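Local coordinates for protein probable ribosomal RNA small subunit methyltransferase (Thermus thermophilus, PDB 3DMH) that probably methylates the N2 atom of a guanosine in 16S ribosomal RNA, using S-adenosylmethionine as the methyl donor, at residues Gly46-Asp51 against Ala101-Val106; Leu247-Ala252 against Glu276-Lys281; Ala138-Lys143 against Gly166-Ala171; Arg298-Val303 against Arg329-Gly334. All coordinates share one frame; numbering follows the deposited sequence.

Contact 1. Residues Gly46-Asp51 against Ala101-Val106; sequences GERALD and AYDLVV
Arg48 takes hold of Asp103 side-on: NE reaches OD2 and NH2 reaches OD1 at 2.8 Å, both oxygens lying almost in the guanidinium plane. The two flat groups are turned 49° apart, and the nitrogens come to the carboxylate from above its plane. Asp103 OD2 also accepts the backbone N-H groups of Glu47, at 2.8 Å from its N, and of Arg48, the latter on the anti side. A bend at chi3 (-59°) sets Arg48 NE beside the carboxylate, with Ala101 O over one guanidinium face. Arg48 O in turn receives Asp103 N at 2.8 Å and, less closely, Leu104 N.

Beyond this corner the chains pair as parallel strands, Leu50 N bonding to Leu104 O and Val106 N to Leu50 O. Leu50 CB sits over the Tyr102 ring, 3.8 Å from its centroid, while Ala49 CB meets Leu104 CB on the opposite face of the sheet. Strand 68-73 flanks 48-51, and strand 133-140 lies beyond 102-108.

Three N-H donors on OD2, with Arg130 also bridging to OD1, probably outweigh the nearby Glu47 carboxylate and stabilise Asp103 as an anion; the N-H bonds tie the loop before strand 48-51 to this corner.

Contact 2. Residues Leu247-Ala252 against Glu276-Lys281; sequences LTLPLA and EANALK
Ala252 points at the chain leaving helix 265-277 and Leu249, a turn earlier on helix 248-253, reaches it with its branch, while the backbones stay well separated, with 6.6 Å between Ala252 CA and Leu280 CA. No hydrogen bond joins them; Leu280 makes the contact with its two methyl groups. Leu280 CD1 lies 3.5 Å from Leu249 O and 3.9 Å from Leu249 CG, whereas Leu280 CD2 packs on the carbonyl carbon, Ala252 C, at 4.0 Å. The two leucine side chains run obliquely to one another.

Helix 265-277 ends in a Schellman motif, and the loop that follows presents Leu280. Ala279, at positive phi, is the C-prime residue; Leu280 N returns to Leu275 O, and a weak bond joins Ala279 N to Glu276 O. From there the chain leads on to strand 283-286, at the edge of the Rossmann-like methyltransferase sheet.

Asn278 approaches from the helix end, its side chain about at a right angle to that of Leu249, with ND2 3.5 Å from Leu249 CD2. That amide nitrogen is bonded to Gly274 O and Thr199 O, which fixes the flat group against the leucine methyl. At the other end Ala252 CB touches Lys281 O at 3.9 Å. Tyr198 and Phe200 of strand 196-202 also pack on Leu249, and Leu247, at the start of the same segment, touches the bound S-adenosylmethionine.

Contact 3. Residues Ala138-Lys143 against Gly166-Ala171; sequences AGDKNK and GPYRVA
Gly139 and Arg169 form an antiparallel hydrogen-bonded pair, Gly139 N to Arg169 O and Arg169 N to Gly139 O, each 2.9 Å. A third backbone bond, from Lys141 N to Pro167 O, is nearly straight at 173° and carries the ladder past the end of strand 133-140. There Asp140 OD1 accepts Asn142 N in an Asx turn.

Among the polar side chains, Arg169 NH1 bonds to Gly166 O at 2.7 Å and to Tyr168 O, both near the guanidinium plane. This fixes the rotation of the guanidinium, and Lys141 CD rests over one of its faces, 3.3 Å from Arg169 NH2. Lys141 NZ pairs instead with Glu146.

Van der Waals contacts complete the join. Asp140 and Tyr168 run side by side, Asp140 OD2 being 3.6 Å from Tyr168 CE1, while Pro167 CB lies against Asn142 OD1 at 3.5 Å. Ala138 CB meets Val170 CG2 at 4.0 Å.

Strand 168-174 lies between 133-140 and 159-165 in a mixed sheet. Helix 33-41 packs on the face bearing Ala138, Tyr168 and Val170, and Phe145 of helix 145-156 touches Arg169 on the other.

Contact 4. Residues Arg298-Val303 against Arg329-Gly334; sequences RFDIIV and RLRPGG
Arg329, Arg298 and Arg331 have the most surface buried here. Arg329 contributes mainly its backbone oxygen and CB. Its O accepts Phe299 N at 2.9 Å, nearly along the C=O axis, and lies 3.4 Å from Arg298 CD; its CB packs on Ile302 CD1. The Arg329 and Phe299 side chains lie side by side, CB near Phe299 CD2, and the guanidinium goes on to a salt bridge with Asp290 and to the carbonyls of Thr294 and Ala297.

Arg298 crosses Arg329 at about a right angle. The like-charged NH1 atoms of Arg298 and Arg329 are 3.7 Å apart, and bonds from Arg298 to Glu295 O and from Arg329 to its carbonyls probably offset the repulsion. Arg298 CB meets Arg331 CG at 3.5 Å.

Arg331 bends at chi3 (-76°), and its guanidinium lies over the Arg298-Phe299 peptide. NH2 bonds to Asp300 OD1 at 3.1 Å in a salt bridge, coming from above the carboxylate plane; the other links of the pair are weak. Gln236 joins both partners, through OE1 to Arg331 and through N to Asp300. Leu330 CD2 reaches 3.4 Å from Phe299 O and 3.8 Å from Ile302 CG1.

Arg331 N to Phe299 O extends a short parallel pairing, before a type II turn from Arg331 to Gly334 leads into strand 334-340. Strand 299-304, helix 317-329 and strand 334-340 make a beta-alpha-beta crossover of the Rossmann-like methyltransferase fold, whose strand 299-304 runs toward Asn305 of the guanosine and cofactor site.

The chain holds two seven-stranded sheets of the same strand order, 3-2-1-4-5-7-6. Contacts 1 and 3, both partly buried, belong to the first, where strands 102-108 and 133-140 are neighbours; contacts 2 and 4 belong to the methyltransferase domain around the second. Contacts 1 and 4 each join a strand corner to its partner through an Arg-Asp salt bridge, though contact 4 is buried and lies on the opposite side of the chain's centre. Contact 3 relies on antiparallel backbone bonds instead. Contact 2 lies at the surface, without hydrogen bonds across it, yet touches contact 4 through Leu247 and Leu251 on Val303. Contacts 1 and 3 lie away from the cofactor and guanosine sites.

Contact 1. Residues Gly46-Asp51 against Ala101-Val106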
# COMPACT_ATOMS: atom_id res chain seq x y z
N GLY A 46 -24.75 -15.22 11.08
CA GLY A 46 -24.29 -16.49 10.52
C GLY A 46 -23.00 -16.93 11.20
O GLY A 46 -22.72 -16.53 12.32
N GLU A 47 -22.23 -17.77 10.50
CA GLU A 47 -21.07 -18.42 11.11
C GLU A 47 -19.72 -17.96 10.57
O GLU A 47 -18.74 -17.96 11.30
CB GLU A 47 -21.15 -19.94 10.92
CG GLU A 47 -22.21 -20.63 11.77
CD GLU A 47 -23.63 -20.30 11.36
OE1 GLU A 47 -23.88 -20.18 10.14
OE2 GLU A 47 -24.49 -20.15 12.26
N ARG A 48 -19.69 -17.59 9.30
CA ARG A 48 -18.43 -17.27 8.60
C ARG A 48 -18.40 -15.83 8.10
O ARG A 48 -19.24 -15.41 7.31
CB ARG A 48 -18.24 -18.20 7.40
CG ARG A 48 -18.28 -19.69 7.74
CD ARG A 48 -18.75 -20.50 6.53
NE ARG A 48 -20.09 -20.08 6.08
CZ ARG A 48 -20.67 -20.44 4.94
NH1 ARG A 48 -20.06 -21.26 4.08
NH2 ARG A 48 -21.88 -19.98 4.66
N ALA A 49 -17.40 -15.07 8.56
CA ALA A 49 -17.25 -13.67 8.15
C ALA A 49 -15.95 -13.45 7.39
O ALA A 49 -14.96 -14.15 7.63
CB ALA A 49 -17.27 -12.73 9.37
N LEU A 50 -15.96 -12.45 6.51
CA LEU A 50 -14.76 -12.06 5.77
C LEU A 50 -14.58 -10.55 5.89
O LEU A 50 -15.49 -9.79 5.57
CB LEU A 50 -14.93 -12.45 4.29
CG LEU A 50 -13.75 -12.17 3.35
CD1 LEU A 50 -12.54 -13.00 3.70
CD2 LEU A 50 -14.18 -12.42 1.87
N ASP A 51 -13.40 -10.10 6.33
CA ASP A 51 -13.06 -8.67 6.32
C ASP A 51 -12.15 -8.40 5.13
O ASP A 51 -11.06 -8.97 5.04
CB ASP A 51 -12.33 -8.31 7.62
CG ASP A 51 -12.13 -6.83 7.80
OD1 ASP A 51 -12.06 -6.07 6.81
OD2 ASP A 51 -11.96 -6.43 8.98
N ALA A 101 -18.87 -18.33 0.06
CA ALA A 101 -18.39 -19.10 1.20
C ALA A 101 -18.58 -18.39 2.53
O ALA A 101 -18.11 -18.89 3.55
CB ALA A 101 -16.91 -19.49 1.01
N TYR A 102 -19.23 -17.22 2.51
CA TYR A 102 -19.34 -16.39 3.72
C TYR A 102 -20.75 -15.93 3.96
O TYR A 102 -21.52 -15.72 3.03
CB TYR A 102 -18.42 -15.16 3.63
CG TYR A 102 -16.99 -15.59 3.50
CD1 TYR A 102 -16.23 -15.90 4.62
CD2 TYR A 102 -16.41 -15.76 2.24
CE1 TYR A 102 -14.93 -16.34 4.51
CE2 TYR A 102 -15.10 -16.20 2.11
CZ TYR A 102 -14.37 -16.49 3.25
OH TYR A 102 -13.06 -16.92 3.15
N ASP A 103 -21.10 -15.79 5.24
CA ASP A 103 -22.40 -15.27 5.63
C ASP A 103 -22.39 -13.75 5.84
O ASP A 103 -23.43 -13.08 5.70
CB ASP A 103 -22.84 -15.94 6.93
CG ASP A 103 -22.78 -17.45 6.86
OD1 ASP A 103 -23.47 -18.03 5.99
OD2 ASP A 103 -22.05 -18.05 7.68
N LEU A 104 -21.21 -13.20 6.15
CA LEU A 104 -21.08 -11.79 6.47
C LEU A 104 -19.77 -11.26 5.92
O LEU A 104 -18.75 -11.93 6.06
CB LEU A 104 -21.09 -11.61 7.99
CG LEU A 104 -21.10 -10.19 8.54
CD1 LEU A 104 -22.38 -9.46 8.20
CD2 LEU A 104 -20.91 -10.20 10.07
N VAL A 105 -19.82 -10.08 5.31
CA VAL A 105 -18.59 -9.41 4.86
C VAL A 105 -18.52 -8.04 5.53
O VAL A 105 -19.53 -7.36 5.70
CB VAL A 105 -18.53 -9.30 3.31
CG1 VAL A 105 -17.34 -8.44 2.85
CG2 VAL A 105 -18.43 -10.67 2.70
N VAL A 106 -17.30 -7.65 5.92
CA VAL A 106 -17.04 -6.32 6.45
C VAL A 106 -16.12 -5.58 5.49
O VAL A 106 -15.06 -6.10 5.12
CB VAL A 106 -16.42 -6.39 7.86
CG1 VAL A 106 -16.08 -4.98 8.35
CG2 VAL A 106 -17.42 -7.06 8.84

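Contact 2. Residues Leu247-Ala252 against Glu276-Lys281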
# COMPACT_ATOMS: atom_id res chain seq x y z
N LEU A 247 10.84 3.22 -11.24
CA LEU A 247 12.31 3.27 -11.04
C LEU A 247 12.97 1.91 -11.26
O LEU A 247 14.07 1.81 -11.81
CB LEU A 247 12.67 3.78 -9.64
CG LEU A 247 12.06 5.12 -9.23
CD1 LEU A 247 12.46 5.51 -7.81
CD2 LEU A 247 12.44 6.25 -10.20
N THR A 248 12.27 0.86 -10.81
CA THR A 248 12.80 -0.50 -10.81
C THR A 248 13.14 -1.01 -12.21
O THR A 248 14.22 -1.55 -12.42
CB THR A 248 11.78 -1.48 -10.20
OG1 THR A 248 11.11 -0.85 -9.07
CG2 THR A 248 12.46 -2.81 -9.82
N LEU A 249 12.21 -0.85 -13.14
CA LEU A 249 12.41 -1.41 -14.49
C LEU A 249 13.58 -0.75 -15.22
O LEU A 249 14.47 -1.46 -15.70
CB LEU A 249 11.12 -1.39 -15.33
CG LEU A 249 10.27 -2.68 -15.27
CD1 LEU A 249 9.64 -2.91 -13.90
CD2 LEU A 249 9.19 -2.65 -16.34
N PRO A 250 13.60 0.61 -15.29
CA PRO A 250 14.75 1.27 -15.93
C PRO A 250 16.08 0.91 -15.28
O PRO A 250 17.04 0.63 -15.99
CB PRO A 250 14.44 2.76 -15.75
CG PRO A 250 12.97 2.81 -15.69
CD PRO A 250 12.58 1.60 -14.89
N LEU A 251 16.14 0.89 -13.95
CA LEU A 251 17.40 0.53 -13.30
C LEU A 251 17.84 -0.91 -13.60
O LEU A 251 19.04 -1.17 -13.77
CB LEU A 251 17.36 0.82 -11.79
CG LEU A 251 17.28 2.32 -11.46
CD1 LEU A 251 16.91 2.49 -9.99
CD2 LEU A 251 18.58 3.07 -11.80
N ALA A 252 16.88 -1.83 -13.71
CA ALA A 252 17.18 -3.22 -14.11
C ALA A 252 17.66 -3.26 -15.55
O ALA A 252 18.62 -3.97 -15.88
CB ALA A 252 15.96 -4.13 -13.94
N GLU A 276 8.30 -9.20 -15.98
CA GLU A 276 8.10 -10.32 -16.91
C GLU A 276 7.85 -9.83 -18.32
O GLU A 276 8.43 -10.36 -19.28
CB GLU A 276 6.91 -11.16 -16.47
CG GLU A 276 7.14 -11.96 -15.20
CD GLU A 276 5.84 -12.44 -14.56
OE1 GLU A 276 4.81 -12.52 -15.27
OE2 GLU A 276 5.86 -12.76 -13.34
N ALA A 277 6.97 -8.84 -18.44
CA ALA A 277 6.55 -8.32 -19.74
C ALA A 277 7.69 -7.63 -20.50
O ALA A 277 7.66 -7.54 -21.73
CB ALA A 277 5.38 -7.35 -19.57
N ASN A 278 8.67 -7.14 -19.75
CA ASN A 278 9.79 -6.40 -20.33
C ASN A 278 11.11 -7.20 -20.45
O ASN A 278 12.17 -6.59 -20.67
CB ASN A 278 9.97 -5.06 -19.59
CG ASN A 278 8.82 -4.08 -19.84
OD1 ASN A 278 8.89 -3.24 -20.74
ND2 ASN A 278 7.73 -4.22 -19.08
N ALA A 279 11.05 -8.55 -20.24
CA ALA A 279 12.27 -9.40 -20.30
C ALA A 279 13.36 -8.95 -19.35
O ALA A 279 14.56 -8.91 -19.66
CB ALA A 279 12.79 -9.55 -21.75
N LEU A 280 12.91 -8.57 -18.15
CA LEU A 280 13.77 -8.00 -17.06
C LEU A 280 13.70 -8.77 -15.74
O LEU A 280 12.65 -9.31 -15.39
CB LEU A 280 13.41 -6.54 -16.77
CG LEU A 280 13.74 -5.48 -17.84
CD1 LEU A 280 13.10 -4.13 -17.52
CD2 LEU A 280 15.26 -5.33 -18.00
N LYS A 281 14.80 -8.80 -14.98
CA LYS A 281 14.85 -9.53 -13.70
C LYS A 281 15.15 -8.59 -12.53
O LYS A 281 16.07 -7.77 -12.59
CB LYS A 281 15.92 -10.65 -13.73
CG LYS A 281 15.53 -11.92 -14.50
CD LYS A 281 15.67 -11.74 -16.01
CE LYS A 281 15.13 -12.94 -16.77
NZ LYS A 281 14.78 -12.55 -18.16

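Contact 3. Residues Ala138-Lys143 against Gly166-Ala171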
# COMPACT_ATOMS: atom_id res chain seq x y z
N ALA A 138 -18.64 0.53 5.25
CA ALA A 138 -18.40 1.76 5.99
C ALA A 138 -17.57 2.74 5.18
O ALA A 138 -16.72 2.36 4.38
CB ALA A 138 -17.71 1.48 7.33
N GLY A 139 -17.80 4.03 5.40
CA GLY A 139 -16.98 5.02 4.70
C GLY A 139 -17.29 6.44 5.10
O GLY A 139 -17.79 6.69 6.20
N ASP A 140 -17.02 7.34 4.17
CA ASP A 140 -16.96 8.78 4.42
C ASP A 140 -17.73 9.48 3.30
O ASP A 140 -17.43 9.29 2.12
CB ASP A 140 -15.48 9.18 4.41
CG ASP A 140 -15.22 10.64 4.80
OD1 ASP A 140 -16.15 11.47 4.79
OD2 ASP A 140 -14.04 10.94 5.08
N LYS A 141 -18.73 10.28 3.65
CA LYS A 141 -19.47 10.99 2.62
C LYS A 141 -18.60 11.98 1.84
O LYS A 141 -18.92 12.30 0.70
CB LYS A 141 -20.69 11.69 3.22
CG LYS A 141 -21.88 10.77 3.44
CD LYS A 141 -22.95 11.46 4.26
CE LYS A 141 -23.66 12.57 3.50
NZ LYS A 141 -24.68 12.05 2.55
N ASN A 142 -17.51 12.44 2.45
CA ASN A 142 -16.52 13.28 1.76
C ASN A 142 -15.58 12.46 0.87
O ASN A 142 -14.76 13.03 0.14
CB ASN A 142 -15.66 14.06 2.76
CG ASN A 142 -16.49 14.94 3.68
OD1 ASN A 142 -16.28 14.93 4.90
ND2 ASN A 142 -17.42 15.69 3.12
N LYS A 143 -15.68 11.14 0.96
CA LYS A 143 -14.84 10.26 0.16
C LYS A 143 -15.66 9.16 -0.51
O LYS A 143 -15.35 7.97 -0.41
CB LYS A 143 -13.70 9.67 1.00
CG LYS A 143 -12.80 10.73 1.62
CD LYS A 143 -11.70 10.10 2.42
CE LYS A 143 -10.91 11.13 3.19
NZ LYS A 143 -9.85 10.45 4.00
N GLY A 166 -21.01 12.34 12.15
CA GLY A 166 -20.47 13.36 11.25
C GLY A 166 -20.67 12.93 9.80
O GLY A 166 -21.79 12.59 9.41
N PRO A 167 -19.57 12.93 9.01
CA PRO A 167 -19.63 12.48 7.62
C PRO A 167 -19.47 10.96 7.48
O PRO A 167 -19.64 10.43 6.38
CB PRO A 167 -18.41 13.18 7.00
CG PRO A 167 -17.40 13.15 8.10
CD PRO A 167 -18.21 13.38 9.37
N TYR A 168 -19.19 10.28 8.59
CA TYR A 168 -18.88 8.84 8.56
C TYR A 168 -20.15 8.01 8.66
O TYR A 168 -21.08 8.37 9.39
CB TYR A 168 -17.87 8.47 9.65
CG TYR A 168 -16.66 9.37 9.61
CD1 TYR A 168 -15.72 9.25 8.58
CD2 TYR A 168 -16.48 10.37 10.56
CE1 TYR A 168 -14.63 10.10 8.51
CE2 TYR A 168 -15.38 11.22 10.51
CZ TYR A 168 -14.47 11.08 9.48
OH TYR A 168 -13.38 11.93 9.44
N ARG A 169 -20.17 6.91 7.91
CA ARG A 169 -21.37 6.07 7.79
C ARG A 169 -21.00 4.61 7.86
O ARG A 169 -19.93 4.22 7.38
CB ARG A 169 -22.06 6.30 6.45
CG ARG A 169 -22.63 7.69 6.21
CD ARG A 169 -23.82 7.95 7.12
NE ARG A 169 -24.42 9.26 6.90
CZ ARG A 169 -23.98 10.41 7.43
NH1 ARG A 169 -22.92 10.42 8.22
NH2 ARG A 169 -24.61 11.54 7.16
N VAL A 170 -21.90 3.81 8.43
CA VAL A 170 -21.92 2.36 8.23
C VAL A 170 -23.30 1.98 7.72
O VAL A 170 -24.32 2.43 8.28
CB VAL A 170 -21.68 1.57 9.52
CG1 VAL A 170 -21.59 0.06 9.22
CG2 VAL A 170 -20.42 2.04 10.23
N ALA A 171 -23.32 1.19 6.65
CA ALA A 171 -24.54 0.60 6.13
C ALA A 171 -24.51 -0.92 6.21
O ALA A 171 -23.44 -1.54 6.22
CB ALA A 171 -24.78 1.04 4.70

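Contact 4. Residues Arg298-Val303 against Arg329-Gly334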
# COMPACT_ATOMS: atom_id res chain seq x y z
N ARG A 298 23.26 -5.12 2.22
CA ARG A 298 23.67 -3.74 1.93
C ARG A 298 23.66 -3.46 0.43
O ARG A 298 23.59 -4.38 -0.40
CB ARG A 298 25.07 -3.45 2.49
CG ARG A 298 25.23 -3.68 3.98
CD ARG A 298 24.47 -2.65 4.80
NE ARG A 298 24.72 -2.84 6.23
CZ ARG A 298 23.94 -3.56 7.03
NH1 ARG A 298 22.85 -4.16 6.56
NH2 ARG A 298 24.26 -3.69 8.32
N PHE A 299 23.71 -2.18 0.06
CA PHE A 299 23.52 -1.80 -1.33
C PHE A 299 24.48 -0.70 -1.72
O PHE A 299 25.03 -0.01 -0.86
CB PHE A 299 22.06 -1.35 -1.55
CG PHE A 299 21.05 -2.43 -1.23
CD1 PHE A 299 20.61 -3.29 -2.23
CD2 PHE A 299 20.60 -2.62 0.08
CE1 PHE A 299 19.71 -4.30 -1.94
CE2 PHE A 299 19.70 -3.66 0.39
CZ PHE A 299 19.26 -4.50 -0.62
N ASP A 300 24.70 -0.57 -3.03
CA ASP A 300 25.53 0.47 -3.62
C ASP A 300 24.72 1.74 -3.92
O ASP A 300 25.24 2.86 -3.82
CB ASP A 300 26.15 -0.03 -4.92
CG ASP A 300 26.92 -1.34 -4.75
OD1 ASP A 300 27.80 -1.39 -3.86
OD2 ASP A 300 26.63 -2.31 -5.49
N ILE A 301 23.45 1.56 -4.30
CA ILE A 301 22.59 2.69 -4.68
C ILE A 301 21.22 2.43 -4.09
O ILE A 301 20.69 1.33 -4.22
CB ILE A 301 22.46 2.80 -6.22
CG1 ILE A 301 23.82 3.10 -6.86
CG2 ILE A 301 21.48 3.90 -6.61
CD1 ILE A 301 23.84 2.88 -8.36
N ILE A 302 20.64 3.45 -3.46
CA ILE A 302 19.26 3.35 -2.97
C ILE A 302 18.46 4.52 -3.52
O ILE A 302 18.93 5.66 -3.51
CB ILE A 302 19.22 3.31 -1.43
CG1 ILE A 302 19.94 2.04 -0.96
CG2 ILE A 302 17.75 3.34 -0.93
CD1 ILE A 302 19.91 1.80 0.53
N VAL A 303 17.29 4.21 -4.08
CA VAL A 303 16.46 5.25 -4.70
C VAL A 303 15.10 5.22 -4.06
O VAL A 303 14.62 4.15 -3.64
CB VAL A 303 16.31 5.07 -6.24
CG1 VAL A 303 17.67 5.15 -6.92
CG2 VAL A 303 15.62 3.73 -6.57
N ARG A 329 21.42 0.98 5.19
CA ARG A 329 21.55 -0.13 4.25
C ARG A 329 22.61 0.13 3.19
O ARG A 329 22.93 -0.78 2.42
CB ARG A 329 20.22 -0.40 3.55
CG ARG A 329 19.09 -0.97 4.43
CD ARG A 329 19.26 -2.46 4.56
NE ARG A 329 18.27 -3.09 5.43
CZ ARG A 329 18.38 -4.33 5.89
NH1 ARG A 329 19.43 -5.10 5.57
NH2 ARG A 329 17.44 -4.83 6.69
N LEU A 330 23.14 1.35 3.12
CA LEU A 330 24.19 1.68 2.14
C LEU A 330 25.58 1.27 2.62
O LEU A 330 25.94 1.52 3.78
CB LEU A 330 24.21 3.17 1.80
CG LEU A 330 23.19 3.62 0.75
CD1 LEU A 330 23.04 5.16 0.71
CD2 LEU A 330 23.54 3.07 -0.63
N ARG A 331 26.34 0.66 1.72
CA ARG A 331 27.76 0.40 1.97
C ARG A 331 28.53 1.72 1.91
O ARG A 331 28.09 2.67 1.27
CB ARG A 331 28.32 -0.59 0.94
CG ARG A 331 28.00 -2.03 1.29
CD ARG A 331 28.72 -3.01 0.37
NE ARG A 331 28.06 -3.06 -0.92
CZ ARG A 331 27.24 -4.02 -1.33
NH1 ARG A 331 26.97 -5.08 -0.57
NH2 ARG A 331 26.69 -3.93 -2.53
N PRO A 332 29.69 1.79 2.59
CA PRO A 332 30.50 3.00 2.43
C PRO A 332 30.74 3.32 0.95
O PRO A 332 31.02 2.41 0.16
CB PRO A 332 31.83 2.62 3.09
CG PRO A 332 31.47 1.59 4.09
CD PRO A 332 30.31 0.82 3.52
N GLY A 333 30.62 4.60 0.59
CA GLY A 333 30.72 5.02 -0.80
C GLY A 333 29.40 4.91 -1.55
O GLY A 333 29.27 5.41 -2.67
N GLY A 334 28.42 4.26 -0.93
CA GLY A 334 27.08 4.14 -1.54
C GLY A 334 26.35 5.46 -1.64
O GLY A 334 26.66 6.43 -0.92